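Local coordinates for aromatic amino acid aminotransferase I (Candida albicans WO-1, PDB 6HNU), which probably transfers the amino group of aromatic L-amino acids to 2-oxoglutarate, using pyridoxal 5'-phosphate as cofactor, at residues V161-S167 with W436-E440; L431-F437 with F461-T465. All blocks are in the same frame, centred on the assembly; numbering follows the deposited sequence.

Interaction 1: V161-S167 with W436-E440; sequences VEEYTFS and WFKAE. With PLP (pyridoxal-5'-phosphate), chain I; PHE (phenylalanine), chain J.
A single beta bridge, continued by no strand, ties two loops far apart in sequence. It shows how two backbone bonds can join the domains of a fold type I aminotransferase two residues before a ring that packs on the cofactor. Past the end of strand 158-162, Glu-163 makes a turn-like step (phi/psi -67/-22), while Tyr-164 is extended (-119/122). Lys-438 (-68/132) and Ala-439 (-94/139), after a 3-10 turn that ends at Phe-437, run in the opposite direction. Tyr-164 CA lies 4.5 Å from Lys-438 CA, flanked by two hydrogen bonds: Ala-439 N to Glu-163 O at 2.9 Å and Thr-165 N to Phe-437 O at 3.0 Å. Tyr-164 CA also approaches Phe-437 O at 3.3 Å in a CA-H...O contact.

Tyr-164 (chi1 m) offers a ring face to Lys-438 CD, 4.1 Å from the centroid, a CH-pi contact. On the buried flank Val-161 CG2 meets Ala-439 CB at 3.5 Å. At the outer end one water joins Glu-163 OE2 (2.8 Å) and Lys-438 NZ (3.1 Å); Lys-438 NZ also donates to Ala-439 O at 3.1 Å and forms a salt bridge with Glu-440 OE2 at 3.5 Å, whereas Glu-163 OE1 bonds to Met-185 N.

Phe-166 (chi1 t) holds the N-cap position of helix 167-175 and lays a ring face over the cofactor, its CD2 3.3 Å from PLP C2 and its CZ 3.4 Å from N of the bound phenylalanine. Directional backbone bonds probably help to set the path to this ring, while Glu-163 OE2 and Lys-438 NZ, 4.4 Å apart, meet through water, not a salt bridge.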
loop_
_atom_site.group_PDB
_atom_site.type_symbol
_atom_site.label_atom_id
_atom_site.label_comp_id
_atom_site.label_asym_id
_atom_site.label_seq_id
_atom_site.Cartn_x
_atom_site.Cartn_y
_atom_site.Cartn_z
ATOM N N VAL B 161 -11.316 9.842 19.553
ATOM C CA VAL B 161 -10.434 8.661 19.777
ATOM C C VAL B 161 -10.521 8.279 21.250
ATOM O O VAL B 161 -10.812 9.163 22.066
ATOM C CB VAL B 161 -8.979 8.904 19.346
ATOM C CG1 VAL B 161 -8.861 9.328 17.874
ATOM C CG2 VAL B 161 -8.282 9.935 20.236
ATOM N N GLU B 162 -10.223 7.008 21.563
ATOM C CA GLU B 162 -10.029 6.520 22.942
ATOM C C GLU B 162 -8.915 7.356 23.589
ATOM O O GLU B 162 -7.905 7.633 22.927
ATOM C CB GLU B 162 -9.798 5.009 22.939
ATOM C CG GLU B 162 -11.073 4.294 22.537
ATOM C CD GLU B 162 -10.944 2.920 21.912
ATOM O OE1 GLU B 162 -9.973 2.687 21.184
ATOM O OE2 GLU B 162 -11.892 2.136 22.099
ATOM N N GLU B 163 -9.072 7.753 24.853
ATOM C CA GLU B 163 -8.112 8.716 25.452
ATOM C C GLU B 163 -6.734 8.074 25.583
ATOM O O GLU B 163 -5.784 8.831 25.630
ATOM C CB GLU B 163 -8.572 9.278 26.799
ATOM C CG GLU B 163 -8.465 8.292 27.938
ATOM C CD GLU B 163 -8.849 8.854 29.304
ATOM O OE1 GLU B 163 -9.724 8.268 29.930
ATOM O OE2 GLU B 163 -8.255 9.828 29.721
ATOM N N TYR B 164 -6.620 6.742 25.614
ATOM C CA TYR B 164 -5.372 5.984 25.391
ATOM C C TYR B 164 -5.588 5.106 24.169
ATOM O O TYR B 164 -6.569 4.352 24.154
ATOM C CB TYR B 164 -4.962 5.088 26.554
ATOM C CG TYR B 164 -4.735 5.862 27.821
ATOM C CD1 TYR B 164 -5.791 6.160 28.662
ATOM C CD2 TYR B 164 -3.506 6.396 28.109
ATOM C CE1 TYR B 164 -5.625 6.945 29.794
ATOM C CE2 TYR B 164 -3.293 7.128 29.274
ATOM C CZ TYR B 164 -4.363 7.416 30.110
ATOM O OH TYR B 164 -4.211 8.174 31.236
ATOM N N THR B 165 -4.749 5.279 23.159
ATOM C CA THR B 165 -4.982 4.551 21.878
ATOM C C THR B 165 -3.657 4.318 21.146
ATOM O O THR B 165 -2.579 4.606 21.700
ATOM C CB THR B 165 -6.028 5.307 21.049
ATOM O OG1 THR B 165 -6.434 4.399 20.012
ATOM C CG2 THR B 165 -5.536 6.631 20.514
ATOM N N PHE B 166 -3.742 3.838 19.903
ATOM C CA PHE B 166 -2.615 3.356 19.084
ATOM C C PHE B 166 -1.808 4.545 18.561
ATOM O O PHE B 166 -2.403 5.418 17.942
ATOM C CB PHE B 166 -3.230 2.514 17.968
ATOM C CG PHE B 166 -2.271 1.813 17.056
ATOM C CD1 PHE B 166 -1.049 1.357 17.524
ATOM C CD2 PHE B 166 -2.623 1.589 15.728
ATOM C CE1 PHE B 166 -0.200 0.657 16.685
ATOM C CE2 PHE B 166 -1.753 0.928 14.880
ATOM C CZ PHE B 166 -0.549 0.453 15.363
ATOM N N SER B 167 -0.517 4.639 18.862
ATOM C CA SER B 167 0.327 5.802 18.476
ATOM C C SER B 167 0.326 6.040 16.956
ATOM O O SER B 167 0.198 7.204 16.566
ATOM C CB SER B 167 1.725 5.663 19.026
ATOM O OG SER B 167 1.675 5.703 20.453
ATOM N N TRP B 436 2.517 7.170 27.308
ATOM C CA TRP B 436 3.012 7.225 25.906
ATOM C C TRP B 436 1.844 7.042 24.936
ATOM O O TRP B 436 2.006 7.455 23.799
ATOM C CB TRP B 436 4.110 6.199 25.655
ATOM C CG TRP B 436 5.356 6.394 26.469
ATOM C CD1 TRP B 436 5.547 7.265 27.502
ATOM C CD2 TRP B 436 6.561 5.619 26.378
ATOM N NE1 TRP B 436 6.789 7.085 28.055
ATOM C CE2 TRP B 436 7.446 6.106 27.356
ATOM C CE3 TRP B 436 6.982 4.566 25.555
ATOM C CZ2 TRP B 436 8.730 5.589 27.520
ATOM C CZ3 TRP B 436 8.260 4.071 25.703
ATOM C CH2 TRP B 436 9.109 4.555 26.696
ATOM N N PHE B 437 0.699 6.505 25.384
ATOM C CA PHE B 437 -0.464 6.212 24.502
ATOM C C PHE B 437 -1.525 7.278 24.670
ATOM O O PHE B 437 -2.615 7.165 24.074
ATOM C CB PHE B 437 -1.053 4.833 24.776
ATOM C CG PHE B 437 -0.064 3.722 24.666
ATOM C CD1 PHE B 437 0.690 3.299 25.750
ATOM C CD2 PHE B 437 0.101 3.063 23.461
ATOM C CE1 PHE B 437 1.540 2.222 25.634
ATOM C CE2 PHE B 437 0.947 1.974 23.352
ATOM C CZ PHE B 437 1.709 1.587 24.423
ATOM N N LYS B 438 -1.260 8.292 25.479
ATOM C CA LYS B 438 -2.298 9.309 25.741
ATOM C C LYS B 438 -2.574 10.116 24.466
ATOM O O LYS B 438 -1.625 10.650 23.945
ATOM C CB LYS B 438 -1.840 10.248 26.864
ATOM C CG LYS B 438 -2.894 11.254 27.298
ATOM C CD LYS B 438 -3.976 10.638 28.153
ATOM C CE LYS B 438 -5.372 11.090 27.798
ATOM N NZ LYS B 438 -5.462 12.556 27.601
ATOM N N ALA B 439 -3.836 10.318 24.088
ATOM C CA ALA B 439 -4.242 11.104 22.919
ATOM C C ALA B 439 -4.514 12.525 23.400
ATOM O O ALA B 439 -5.136 12.685 24.473
ATOM C CB ALA B 439 -5.452 10.516 22.246
ATOM N N GLU B 440 -4.096 13.506 22.632
ATOM C CA GLU B 440 -4.379 14.935 22.917
ATOM C C GLU B 440 -4.944 15.611 21.671
ATOM O O GLU B 440 -4.541 15.270 20.591
ATOM C CB GLU B 440 -3.113 15.622 23.414
ATOM C CG GLU B 440 -2.605 15.021 24.698
ATOM C CD GLU B 440 -3.447 15.254 25.952
ATOM O OE1 GLU B 440 -4.625 15.703 25.852
ATOM O OE2 GLU B 440 -2.921 14.960 27.045
HETATM N N1 PLP I . -4.611 -1.044 14.244
HETATM C C2 PLP I . -4.302 -1.237 15.528
HETATM C C2A PLP I . -5.148 -0.595 16.571
HETATM C C3 PLP I . -3.210 -2.017 15.901
HETATM O O3 PLP I . -2.909 -2.116 17.232
HETATM C C4 PLP I . -2.410 -2.594 14.893
HETATM C C4A PLP I . -1.241 -3.389 15.261
HETATM C C5 PLP I . -2.771 -2.413 13.552
HETATM C C6 PLP I . -3.854 -1.615 13.281
HETATM C C5A PLP I . -1.920 -2.939 12.422
HETATM O O4P PLP I . -2.740 -3.600 11.419
HETATM P P PLP I . -2.199 -4.136 10.073
HETATM O O1P PLP I . -3.426 -4.837 9.534
HETATM O O2P PLP I . -1.015 -5.084 10.413
HETATM O O3P PLP I . -1.750 -2.937 9.241
HETATM N N PHE J . -0.238 -2.824 16.082
HETATM C CA PHE J . 1.215 -3.153 16.005
HETATM C C PHE J . 1.923 -2.446 17.169
HETATM O O PHE J . 1.600 -2.725 18.336
HETATM C CB PHE J . 1.758 -2.796 14.617
HETATM C CG PHE J . 3.251 -2.618 14.538
HETATM C CD1 PHE J . 4.111 -3.512 15.163
HETATM C CD2 PHE J . 3.794 -1.553 13.832
HETATM C CE1 PHE J . 5.487 -3.333 15.094
HETATM C CE2 PHE J . 5.167 -1.379 13.761
HETATM C CZ PHE J . 6.011 -2.275 14.384
HETATM O OXT PHE J . 2.800 -1.589 16.982
HETATM O O HOH W 1 -8.419 12.354 28.418
#

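Interaction 2: L431-F437 with F461-T465; sequences LAPGSWF and FFRGT
Phe-461 lays its chi1 p ring over Gly-434, whose CA sits 3.7 Å from the centroid and 14° off the normal, a CH-pi contact; a side chain there would clash. Phe-461 O accepts a hydrogen bond from Gly-434 N at 2.8 Å. Phe-462 points to the face it shares with Pro-433; its chi1 m ring packs there (Phe-462 CE2 to Pro-433 CG, 4.0 Å) and Phe-462 CB meets Leu-431 CB at 3.9 Å. Pro-433 and Phe-462 form an antiparallel non-hydrogen-bonded pair, CA to CA 4.7 Å. Here strand 429-433, within this chain the outermost of the small domain's antiparallel sheet, bends into the 3-10 turn 434-437, closed by Phe-437 N to Gly-434 O at 3.0 Å. Arg-463 then pairs with Ala-432 on the other face, hydrogen-bonded, CA to CA 5.0 Å: Arg-463 N to Ala-432 O and Ala-432 N to Arg-463 O both measure 2.9 Å. Its side chain (chi1 t, chi2 t) bends at chi3 (p) and lays a guanidinium face over Phe-437 CZ, with NH1 3.3 Å from Phe-437 CE2; NH1 bonds to Asn-218 and NH2 to Gly-44 of the second subunit. Gly-464 CA meets Leu-431 CD2 at 4.1 Å.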
loop_
_atom_site.group_PDB
_atom_site.type_symbol
_atom_site.label_atom_id
_atom_site.label_comp_id
_atom_site.label_asym_id
_atom_site.label_seq_id
_atom_site.Cartn_x
_atom_site.Cartn_y
_atom_site.Cartn_z
ATOM N N LEU B 431 8.079 -3.023 30.280
ATOM C CA LEU B 431 6.690 -2.772 29.857
ATOM C C LEU B 431 6.616 -1.366 29.262
ATOM O O LEU B 431 7.560 -0.565 29.451
ATOM C CB LEU B 431 5.765 -2.964 31.066
ATOM C CG LEU B 431 5.406 -4.417 31.387
ATOM C CD1 LEU B 431 6.550 -5.137 32.051
ATOM C CD2 LEU B 431 4.166 -4.505 32.252
ATOM N N ALA B 432 5.556 -1.100 28.512
ATOM C CA ALA B 432 5.316 0.208 27.872
ATOM C C ALA B 432 4.599 1.140 28.838
ATOM O O ALA B 432 3.485 0.864 29.264
ATOM C CB ALA B 432 4.531 -0.024 26.611
ATOM N N PRO B 433 5.186 2.304 29.209
ATOM C CA PRO B 433 4.460 3.293 29.999
ATOM C C PRO B 433 3.155 3.712 29.331
ATOM O O PRO B 433 3.166 4.104 28.167
ATOM C CB PRO B 433 5.437 4.484 30.102
ATOM C CG PRO B 433 6.779 3.798 30.040
ATOM C CD PRO B 433 6.602 2.650 29.068
ATOM N N GLY B 434 2.079 3.699 30.107
ATOM C CA GLY B 434 0.737 4.064 29.647
ATOM C C GLY B 434 0.681 5.468 29.111
ATOM O O GLY B 434 -0.117 5.699 28.205
ATOM N N SER B 435 1.429 6.424 29.686
ATOM C CA SER B 435 1.253 7.855 29.303
ATOM C C SER B 435 1.673 8.044 27.829
ATOM O O SER B 435 1.205 8.966 27.195
ATOM C CB SER B 435 2.055 8.753 30.222
ATOM O OG SER B 435 3.443 8.517 30.048
ATOM N N TRP B 436 2.517 7.170 27.308
ATOM C CA TRP B 436 3.012 7.225 25.906
ATOM C C TRP B 436 1.844 7.042 24.936
ATOM O O TRP B 436 2.006 7.455 23.799
ATOM C CB TRP B 436 4.110 6.199 25.655
ATOM C CG TRP B 436 5.356 6.394 26.469
ATOM C CD1 TRP B 436 5.547 7.265 27.502
ATOM C CD2 TRP B 436 6.561 5.619 26.378
ATOM N NE1 TRP B 436 6.789 7.085 28.055
ATOM C CE2 TRP B 436 7.446 6.106 27.356
ATOM C CE3 TRP B 436 6.982 4.566 25.555
ATOM C CZ2 TRP B 436 8.730 5.589 27.520
ATOM C CZ3 TRP B 436 8.260 4.071 25.703
ATOM C CH2 TRP B 436 9.109 4.555 26.696
ATOM N N PHE B 437 0.699 6.505 25.384
ATOM C CA PHE B 437 -0.464 6.212 24.502
ATOM C C PHE B 437 -1.525 7.278 24.670
ATOM O O PHE B 437 -2.615 7.165 24.074
ATOM C CB PHE B 437 -1.053 4.833 24.776
ATOM C CG PHE B 437 -0.064 3.722 24.666
ATOM C CD1 PHE B 437 0.690 3.299 25.750
ATOM C CD2 PHE B 437 0.101 3.063 23.461
ATOM C CE1 PHE B 437 1.540 2.222 25.634
ATOM C CE2 PHE B 437 0.947 1.974 23.352
ATOM C CZ PHE B 437 1.709 1.587 24.423
ATOM N N PHE B 461 -0.423 3.504 34.521
ATOM C CA PHE B 461 -0.404 2.081 34.153
ATOM C C PHE B 461 0.742 1.795 33.212
ATOM O O PHE B 461 1.301 2.724 32.621
ATOM C CB PHE B 461 -1.764 1.686 33.578
ATOM C CG PHE B 461 -2.054 2.167 32.178
ATOM C CD1 PHE B 461 -2.474 3.468 31.972
ATOM C CD2 PHE B 461 -1.980 1.291 31.095
ATOM C CE1 PHE B 461 -2.825 3.914 30.703
ATOM C CE2 PHE B 461 -2.287 1.750 29.811
ATOM C CZ PHE B 461 -2.722 3.058 29.630
ATOM N N PHE B 462 1.013 0.497 33.084
ATOM C CA PHE B 462 1.942 -0.099 32.134
ATOM C C PHE B 462 1.177 -1.108 31.284
ATOM O O PHE B 462 0.302 -1.816 31.806
ATOM C CB PHE B 462 3.097 -0.784 32.850
ATOM C CG PHE B 462 4.037 0.213 33.465
ATOM C CD1 PHE B 462 3.714 0.839 34.653
ATOM C CD2 PHE B 462 5.173 0.621 32.786
ATOM C CE1 PHE B 462 4.572 1.785 35.196
ATOM C CE2 PHE B 462 6.026 1.571 33.335
ATOM C CZ PHE B 462 5.710 2.150 34.533
ATOM N N ARG B 463 1.556 -1.139 30.014
ATOM C CA ARG B 463 1.092 -2.144 29.031
ATOM C C ARG B 463 2.153 -3.223 28.878
ATOM O O ARG B 463 3.316 -2.919 28.594
ATOM C CB ARG B 463 0.795 -1.508 27.675
ATOM C CG ARG B 463 0.158 -2.493 26.704
ATOM C CD ARG B 463 0.227 -2.016 25.280
ATOM N NE ARG B 463 1.530 -2.195 24.692
ATOM C CZ ARG B 463 1.865 -1.824 23.488
ATOM N NH1 ARG B 463 0.960 -1.255 22.702
ATOM N NH2 ARG B 463 3.100 -2.050 23.069
ATOM N N GLY B 464 1.706 -4.468 28.952
ATOM C CA GLY B 464 2.495 -5.662 28.680
ATOM C C GLY B 464 1.760 -6.487 27.642
ATOM O O GLY B 464 0.546 -6.273 27.493
ATOM N N THR B 465 2.499 -7.328 26.954
ATOM C CA THR B 465 1.980 -8.368 26.032
ATOM C C THR B 465 2.351 -9.752 26.577
ATOM O O THR B 465 3.470 -9.919 27.071
ATOM C CB THR B 465 2.492 -8.206 24.594
ATOM O OG1 THR B 465 1.975 -9.324 23.852
ATOM C CG2 THR B 465 3.993 -8.165 24.423
#

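How the interactions relate
Interaction 2 is buried, a strand pairing inside the small-domain sheet between neighbours in sequence. Interaction 1 is partly buried and joins that domain to the central sheet of the large one across 268 residues. Both use the chain leaving strand 429-433 and share Trp-436 and Phe-437: the Phe-437 carbonyl bonds in interaction 1, while its ring touches partners in both, including the Arg-463 guanidinium. Tyr-164 bridges them, touching Gly-434 and meeting Phe-461 edge-to-face. Hydrated charges fringe interaction 1, whereas interaction 2 combines three backbone hydrogen bonds with aromatic and apolar packing and a guanidinium. Both reach towards the active site, Phe-166 on PLP and bound phenylalanine, Arg-463 bonded to Asn-218 and about 5 Å from the phenylalanine (nearest atoms).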